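Local structure of Lys-gingipain W83 (Porphyromonas gingivalis, 4ITC) at residues Y88-Y93 against D158-I162. The protein cleaves proteins after lysine as a secreted cysteine protease, while its adhesin domains, of which this chain is K1, have hemolytic activity in vitro. Numbering follows the deposited sequence. Where two conformers were deposited one is given.
Sequences YASEHY and DMFYI. With GAI (guanidine), chain E.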
loop_
_atom_site.group_PDB
_atom_site.type_symbol
_atom_site.label_atom_id
_atom_site.label_comp_id
_atom_site.label_asym_id
_atom_site.label_seq_id
_atom_site.Cartn_x
_atom_site.Cartn_y
_atom_site.Cartn_z
ATOM N N TYR A 88 13.697 3.004 10.016
ATOM C CA TYR A 88 13.008 1.726 10.113
ATOM C C TYR A 88 12.272 1.476 8.815
ATOM O O TYR A 88 11.047 1.389 8.797
ATOM C CB TYR A 88 12.043 1.700 11.280
ATOM C CG TYR A 88 12.680 1.877 12.641
ATOM C CD1 TYR A 88 12.894 3.142 13.159
ATOM C CD2 TYR A 88 13.092 0.774 13.391
ATOM C CE1 TYR A 88 13.480 3.306 14.387
ATOM C CE2 TYR A 88 13.691 0.945 14.622
ATOM C CZ TYR A 88 13.842 2.216 15.122
ATOM O OH TYR A 88 14.410 2.399 16.370
ATOM N N ALA A 89 13.023 1.374 7.710
ATOM C CA ALA A 89 12.418 1.543 6.394
ATOM C C ALA A 89 12.102 0.248 5.652
ATOM O O ALA A 89 11.469 0.280 4.584
ATOM C CB ALA A 89 13.330 2.388 5.528
ATOM N N SER A 90 12.589 -0.878 6.153
ATOM C CA SER A 90 12.509 -2.132 5.411
ATOM C C SER A 90 11.169 -2.815 5.549
ATOM O O SER A 90 11.038 -3.821 6.274
ATOM C CB SER A 90 13.621 -3.080 5.862
ATOM O OG SER A 90 14.859 -2.454 5.622
ATOM N N GLU A 91 10.170 -2.237 4.874
ATOM C CA GLU A 91 8.861 -2.844 4.782
ATOM C C GLU A 91 8.724 -3.594 3.471
ATOM O O GLU A 91 9.102 -3.079 2.396
ATOM C CB GLU A 91 7.771 -1.766 4.908
ATOM C CG GLU A 91 7.816 -0.989 6.242
ATOM C CD GLU A 91 7.347 -1.784 7.459
ATOM O OE1 GLU A 91 7.028 -2.999 7.325
ATOM O OE2 GLU A 91 7.346 -1.220 8.585
ATOM N N HIS A 92 8.105 -4.749 3.552
ATOM C CA HIS A 92 7.906 -5.629 2.411
ATOM C C HIS A 92 6.451 -5.621 2.009
ATOM O O HIS A 92 5.573 -5.733 2.855
ATOM C CB HIS A 92 8.346 -7.045 2.782
ATOM C CG HIS A 92 8.330 -8.010 1.627
ATOM N ND1 HIS A 92 9.372 -8.072 0.726
ATOM C CD2 HIS A 92 7.385 -8.863 1.177
ATOM C CE1 HIS A 92 9.078 -8.966 -0.205
ATOM N NE2 HIS A 92 7.891 -9.471 0.051
ATOM N N TYR A 93 6.218 -5.583 0.706
ATOM C CA TYR A 93 4.851 -5.575 0.216
ATOM C C TYR A 93 4.797 -6.170 -1.176
ATOM O O TYR A 93 5.842 -6.365 -1.856
ATOM C CB TYR A 93 4.246 -4.146 0.196
ATOM C CG TYR A 93 4.809 -3.260 -0.883
ATOM C CD1 TYR A 93 6.080 -2.689 -0.767
ATOM C CD2 TYR A 93 4.112 -3.029 -2.039
ATOM C CE1 TYR A 93 6.618 -1.903 -1.777
ATOM C CE2 TYR A 93 4.644 -2.241 -3.048
ATOM C CZ TYR A 93 5.903 -1.721 -2.911
ATOM O OH TYR A 93 6.375 -0.930 -3.952
ATOM N N ASP A 158 8.782 -5.499 12.671
ATOM C CA ASP A 158 9.714 -4.742 13.493
ATOM C C ASP A 158 10.454 -3.635 12.777
ATOM O O ASP A 158 11.609 -3.366 13.049
ATOM C CB ASP A 158 10.711 -5.722 14.188
ATOM C CG ASP A 158 11.469 -5.067 15.285
ATOM O OD1 ASP A 158 10.954 -4.134 15.944
ATOM O OD2 ASP A 158 12.604 -5.528 15.550
ATOM N N MET A 159 9.735 -2.932 11.905
ATOM C CA MET A 159 10.236 -1.726 11.272
ATOM C C MET A 159 9.356 -0.586 11.755
ATOM O O MET A 159 9.423 -0.224 12.963
ATOM C CB MET A 159 10.337 -1.913 9.769
ATOM C CG MET A 159 11.524 -2.809 9.405
ATOM S SD MET A 159 13.086 -1.941 9.621
ATOM C CE MET A 159 14.248 -3.342 9.786
ATOM N N PHE A 160 8.491 -0.035 10.913
ATOM C CA PHE A 160 7.528 0.951 11.449
ATOM C C PHE A 160 6.249 0.898 10.628
ATOM O O PHE A 160 5.402 0.057 10.897
ATOM C CB PHE A 160 8.132 2.346 11.621
ATOM C CG PHE A 160 7.298 3.277 12.459
ATOM C CD1 PHE A 160 6.870 2.886 13.714
ATOM C CD2 PHE A 160 6.938 4.514 11.995
ATOM C CE1 PHE A 160 6.118 3.751 14.521
ATOM C CE2 PHE A 160 6.168 5.394 12.799
ATOM C CZ PHE A 160 5.756 4.998 14.044
ATOM N N TYR A 161 6.069 1.809 9.702
ATOM C CA TYR A 161 4.922 1.782 8.773
ATOM C C TYR A 161 5.374 1.806 7.339
ATOM O O TYR A 161 6.395 2.408 7.000
ATOM C CB TYR A 161 3.955 2.953 8.901
ATOM C CG TYR A 161 3.572 3.485 10.247
ATOM C CD1 TYR A 161 3.577 2.676 11.397
ATOM C CD2 TYR A 161 3.121 4.796 10.349
ATOM C CE1 TYR A 161 3.203 3.214 12.616
ATOM C CE2 TYR A 161 2.729 5.334 11.565
ATOM C CZ TYR A 161 2.776 4.536 12.687
ATOM O OH TYR A 161 2.370 4.977 13.947
ATOM N N ILE A 162 4.558 1.181 6.483
ATOM C CA ILE A 162 4.543 1.461 5.078
ATOM C C ILE A 162 3.360 2.389 4.791
ATOM O O ILE A 162 2.238 2.151 5.259
ATOM C CB ILE A 162 4.484 0.165 4.205
ATOM C CG1 ILE A 162 4.566 0.516 2.711
ATOM C CG2 ILE A 162 3.308 -0.732 4.532
ATOM C CD1 ILE A 162 4.740 -0.721 1.854
HETATM C C GAI E . 14.856 -2.492 14.328
HETATM N N1 GAI E . 15.988 -1.928 14.445
HETATM N N2 GAI E . 14.263 -3.065 15.355
HETATM N N3 GAI E . 14.352 -2.484 13.119
HETATM O O HOH W 1 8.745 2.988 8.372
#
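The ring of Y88 turns its edge to D158 and the bound guanidine: O of D158 and N3 of the ligand lie near its plane, N3 being 3.5 Å from CD2 of Y88. CE2 of F160 sits 3.5 Å above the centre of the Y161 ring, and CE1 of Y161 lies toward the rim of one F160 face, while CB of F160 rests on CB of Y88. I162 meets the Y93 ring obliquely, CD1 of I162 3.5 Å from CD1 of Y93; an extended chi2 (171°) carries this slim tip to the tyrosine.

M159 and E91 run alongside one another in opposing senses. Bent at chi2 (-73°), the flexible thioether lays SD beside the turn, where N of S90 makes a weak 3.7 Å hydrogen bond to SD of M159, and its methyl continues toward guanidine. E91 is long enough to reach the opposing backbone: N of F160 donates to OE2 of E91 at 2.9 Å, nearly along the C-O axis but with its N-H bent at 140°. OE2 also hydrogen-bonds OG of S49, and OE1 NE2 of H153; this polar surround would probably favour the charged form. A water bridges O of Y88 and O of Y161.

Guanidine, a flat donor, gives D158 two bonds: N3 to O (2.9 Å) and N2 to OD2 (3.0 Å). The inverse gamma turn centred on S90 leads into strand 92-98, and 158-162 enters strand 161-171; these belong to different sheets, and I162 against Y93 begins the apolar filling characteristic of the cleaved adhesin beta sandwich.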